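PDB 6IYM: 5-oxopent-3-ene-1,2,5-tricarboxylate decarboxylase from Exiguobacterium antarcticum B7, which belongs to the fumarylacetoacetate hydrolase family and binds a magnesium ion between acidic side chains. Local coordinates for residues N142-E145 / H146-G149; S35-E38 / V39-G43. All blocks are in the same frame, centred on the assembly; numbering follows the deposited sequence.

Interaction 1 of 2, residues N142-E145 / H146-G149; sequences NALE and HVFG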
loop_
_atom_site.group_PDB
_atom_site.type_symbol
_atom_site.label_atom_id
_atom_site.label_comp_id
_atom_site.label_asym_id
_atom_site.label_seq_id
_atom_site.Cartn_x
_atom_site.Cartn_y
_atom_site.Cartn_z
ATOM N N ASN A 142 21.528 -8.076 11.148
ATOM C CA ASN A 142 20.331 -7.727 11.960
ATOM C C ASN A 142 19.023 -8.114 11.240
ATOM O O ASN A 142 18.006 -8.098 11.917
ATOM C CB ASN A 142 20.339 -6.249 12.395
ATOM C CG ASN A 142 20.153 -5.218 11.292
ATOM O OD1 ASN A 142 19.796 -5.510 10.155
ATOM N ND2 ASN A 142 20.382 -3.964 11.627
ATOM N N ALA A 143 19.028 -8.391 9.932
ATOM C CA ALA A 143 17.794 -8.639 9.127
ATOM C C ALA A 143 16.782 -9.471 9.915
ATOM O O ALA A 143 15.690 -8.955 10.208
ATOM C CB ALA A 143 18.119 -9.352 7.847
ATOM N N LEU A 144 17.156 -10.714 10.231
ATOM C CA LEU A 144 16.260 -11.774 10.743
ATOM C C LEU A 144 15.772 -11.393 12.143
ATOM O O LEU A 144 14.677 -11.866 12.570
ATOM C CB LEU A 144 17.011 -13.107 10.731
ATOM C CG LEU A 144 17.244 -13.737 9.359
ATOM C CD1 LEU A 144 17.971 -15.074 9.503
ATOM C CD2 LEU A 144 15.925 -13.937 8.623
ATOM N N GLU A 145 16.526 -10.521 12.812
ATOM C CA GLU A 145 16.120 -9.949 14.114
ATOM C C GLU A 145 14.855 -9.095 13.926
ATOM O O GLU A 145 14.101 -8.960 14.890
ATOM C CB GLU A 145 17.307 -9.196 14.738
ATOM C CG GLU A 145 17.750 -9.795 16.060
ATOM C CD GLU A 145 16.710 -9.710 17.172
ATOM O OE1 GLU A 145 15.929 -8.731 17.177
ATOM O OE2 GLU A 145 16.675 -10.622 18.040
ATOM N N HIS A 146 14.621 -8.529 12.739
ATOM C CA HIS A 146 13.387 -7.748 12.455
ATOM C C HIS A 146 12.234 -8.639 11.934
ATOM O O HIS A 146 11.200 -8.080 11.569
ATOM C CB HIS A 146 13.708 -6.606 11.480
ATOM C CG HIS A 146 14.625 -5.576 12.041
ATOM N ND1 HIS A 146 16.006 -5.769 12.129
ATOM C CD2 HIS A 146 14.381 -4.336 12.514
ATOM C CE1 HIS A 146 16.554 -4.687 12.640
ATOM N NE2 HIS A 146 15.585 -3.805 12.884
ATOM N N VAL A 147 12.399 -9.967 11.861
ATOM C CA VAL A 147 11.363 -10.887 11.303
ATOM C C VAL A 147 10.614 -11.511 12.492
ATOM O O VAL A 147 11.237 -12.108 13.373
ATOM C CB VAL A 147 11.979 -11.932 10.342
ATOM C CG1 VAL A 147 10.958 -12.975 9.892
ATOM C CG2 VAL A 147 12.602 -11.289 9.108
ATOM N N PHE A 148 9.302 -11.365 12.546
ATOM C CA PHE A 148 8.470 -12.095 13.532
ATOM C C PHE A 148 8.340 -13.556 13.072
ATOM O O PHE A 148 8.267 -14.467 13.911
ATOM C CB PHE A 148 7.090 -11.457 13.648
ATOM C CG PHE A 148 6.208 -12.126 14.660
ATOM C CD1 PHE A 148 6.400 -11.906 16.018
ATOM C CD2 PHE A 148 5.199 -12.993 14.255
ATOM C CE1 PHE A 148 5.586 -12.522 16.955
ATOM C CE2 PHE A 148 4.391 -13.613 15.198
ATOM C CZ PHE A 148 4.593 -13.381 16.540
ATOM N N GLY A 149 8.219 -13.777 11.758
ATOM C CA GLY A 149 7.945 -15.125 11.233
ATOM C C GLY A 149 7.543 -15.130 9.770
ATOM O O GLY A 149 7.917 -14.200 9.052
HETATM O O HOH W 1 13.309 -12.327 14.711
#

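Interaction 2 of 2, residues S35-E38 / V39-G43; sequences SLLE and VIVRG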
loop_
_atom_site.group_PDB
_atom_site.type_symbol
_atom_site.label_atom_id
_atom_site.label_comp_id
_atom_site.label_asym_id
_atom_site.label_seq_id
_atom_site.Cartn_x
_atom_site.Cartn_y
_atom_site.Cartn_z
ATOM N N SER A 35 -6.285 -9.511 18.515
ATOM C CA SER A 35 -5.556 -9.049 17.302
ATOM C C SER A 35 -4.151 -9.639 17.290
ATOM O O SER A 35 -3.343 -9.322 18.185
ATOM C CB SER A 35 -5.510 -7.571 17.143
ATOM O OG SER A 35 -4.608 -7.230 16.099
ATOM N N LEU A 36 -3.900 -10.515 16.314
ATOM C CA LEU A 36 -2.577 -11.143 16.123
ATOM C C LEU A 36 -1.592 -10.081 15.626
ATOM O O LEU A 36 -0.404 -10.260 15.891
ATOM C CB LEU A 36 -2.721 -12.325 15.161
ATOM C CG LEU A 36 -1.456 -13.121 14.919
ATOM C CD1 LEU A 36 -0.914 -13.687 16.219
ATOM C CD2 LEU A 36 -1.716 -14.234 13.912
ATOM N N LEU A 37 -2.066 -9.020 14.951
ATOM C CA LEU A 37 -1.211 -7.883 14.534
ATOM C C LEU A 37 -0.687 -7.173 15.781
ATOM O O LEU A 37 0.504 -6.802 15.803
ATOM C CB LEU A 37 -2.005 -6.903 13.677
ATOM C CG LEU A 37 -1.269 -5.606 13.349
ATOM C CD1 LEU A 37 0.035 -5.887 12.614
ATOM C CD2 LEU A 37 -2.164 -4.685 12.536
ATOM N N GLU A 38 -1.573 -7.006 16.761
ATOM C CA GLU A 38 -1.271 -6.374 18.065
ATOM C C GLU A 38 -0.167 -7.166 18.753
ATOM O O GLU A 38 0.724 -6.536 19.316
ATOM C CB GLU A 38 -2.516 -6.343 18.944
ATOM C CG GLU A 38 -2.870 -4.954 19.443
ATOM C CD GLU A 38 -4.238 -4.903 20.107
ATOM O OE1 GLU A 38 -5.195 -4.415 19.463
ATOM O OE2 GLU A 38 -4.346 -5.392 21.247
ATOM N N VAL A 39 -0.239 -8.501 18.710
ATOM C CA VAL A 39 0.760 -9.420 19.337
ATOM C C VAL A 39 2.127 -9.188 18.687
ATOM O O VAL A 39 3.124 -9.129 19.415
ATOM C CB VAL A 39 0.329 -10.895 19.217
ATOM C CG1 VAL A 39 1.418 -11.852 19.665
ATOM C CG2 VAL A 39 -0.958 -11.166 19.988
ATOM N N ILE A 40 2.155 -9.014 17.366
ATOM C CA ILE A 40 3.408 -8.800 16.589
ATOM C C ILE A 40 3.985 -7.409 16.882
ATOM O O ILE A 40 5.172 -7.363 17.240
ATOM C CB ILE A 40 3.149 -9.038 15.092
ATOM C CG1 ILE A 40 2.711 -10.488 14.846
ATOM C CG2 ILE A 40 4.379 -8.662 14.286
ATOM C CD1 ILE A 40 1.856 -10.684 13.620
ATOM N N VAL A 41 3.181 -6.342 16.739
ATOM C CA VAL A 41 3.588 -4.906 16.887
ATOM C C VAL A 41 4.200 -4.676 18.287
ATOM O O VAL A 41 5.287 -4.080 18.359
ATOM C CB VAL A 41 2.407 -3.947 16.608
ATOM C CG1 VAL A 41 2.687 -2.515 17.050
ATOM C CG2 VAL A 41 1.993 -3.935 15.142
ATOM N N ARG A 42 3.540 -5.148 19.352
ATOM C CA ARG A 42 3.989 -5.052 20.778
ATOM C C ARG A 42 5.455 -5.460 20.970
ATOM O O ARG A 42 6.056 -4.949 21.922
ATOM C CB ARG A 42 3.158 -5.969 21.674
ATOM C CG ARG A 42 1.988 -5.264 22.343
ATOM C CD ARG A 42 0.916 -6.217 22.845
ATOM N NE ARG A 42 1.412 -7.550 23.186
ATOM C CZ ARG A 42 0.662 -8.485 23.747
ATOM N NH1 ARG A 42 -0.607 -8.230 24.032
ATOM N NH2 ARG A 42 1.177 -9.674 24.007
ATOM N N GLY A 43 5.981 -6.376 20.146
ATOM C CA GLY A 43 7.423 -6.675 20.050
ATOM C C GLY A 43 7.981 -7.364 21.291
ATOM O O GLY A 43 9.192 -7.223 21.542
#

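Interaction 1 of 2, residues N142-E145 / H146-G149
The imidazole of H146 turns its edge to the bend that precedes it, with the carbonyl oxygens of N142 and A143 both close to the ring plane. ND1 donates to N142 O over 3.1 Å with an N-H...O angle of 157°. The acceptor stays near the ring plane, but the donor reaches the N142 carbonyl from well above the carbonyl's own plane. A first torsion of -66° sets the ring beside H146's own backbone N and brings it back alongside the turn, edge first. Histidine suits the place because its ND1 can return to a backbone oxygen four residues earlier. That oxygen also takes a weak bond from E145 N. The N142 amide, its CG 3.9 Å from H146 CE1, stands steeply to the ring, the planes 72° apart, and its OD1 is engaged by the backbone of T139.

Behind the ring the main chain closes a short 3-10 turn, in which H146 N donates to A143 O at 2.8 Å and V147 N to L144 O at 3.0 Å. A water joins L144 O to V147 O, donating a hydrogen bond to each. The small A143 and the branched L144 and V147 all rest on helix 218-225, where apolar side chains belong; between the latter two, L144 CD2 meets V147 CG2 at 4.3 Å. From V147 onward the chain becomes a strand, and F148 and G149 both pair with I130. This is a classic beta bulge, opening strand 147-158 in the antiparallel pair it forms with strand 121-131.

Interaction 2 of 2, residues S35-E38 / V39-G43
L36 and I40 meet one helical turn apart, L36 CG lying 4.3 Å from I40 CD1. The I40 chain leans back along the turn until CD1 lies 3.2 Å from L36 O. L36 and I40, both buried, pack on I184 of strand 178-186, where branched apolar side chains fit; I40 also touches Y66, as does L37. V39 packs its CB against L36 CD1 and, beyond the contact, leans on T33. On a more exposed flank L37 and V41 form a closer pair, L37 CD1 to V41 CG2 at 3.7 Å. V41 holds CG2 beside its own backbone N, anti to its carbonyl carbon, so CG2 also comes close to L37 O.

The backbone beneath is a short amphipathic alpha helix, 36-41, opened by an N-cap: S35 OG accepts from E38 N at 3.1 Å, serving an amide that has no helical carbonyl ahead of it. Serine suits this position, its short hydroxyl folding back onto the first turn. Four i to i+4 bonds follow, and the straightest, V41 N to L37 O at 2.9 Å, makes an N-H...O angle of 171°.

At the polar edge R42 N closes the last of these bonds on E38 O, 3.1 Å away, and the arginine's CB, CG and CD also lie against that oxygen. The chain then bends at chi3 (27°); V39 CA lies off one guanidinium face, toward its margin, while NH1 is bound by V31 O. E38 sends OE2 to the hydroxyl of T33, and this oxygen remains 5.5 Å from R42 NH1, where the opposite charges may still attract, although the atoms are not in contact. Past R42 the chain leaves the helical conformation at G43, whose positive phi, 69°, is easily adopted without a side chain.

Overall arrangement
Interaction 2 comes first along the chain, and the two local contacts, their centres 15 Å apart, meet directly through one aromatic side chain: CE2 of F148, at the bulge of interaction 1, packs on CG1 of I40 in the helix of interaction 2, at 3.6 Å. The short helix thus lies against the start of strand 147-158. F148 also meets the ring of W5, so strand 4-10 joins the same cluster. Neither contact supplies a ligand to the magnesium ion, which is held by E124, E126 and D155. Interaction 1 is nonetheless tied to that site through the sheet, since D155 lies farther along strand 147-158 and both glutamates on its neighbour, 121-131.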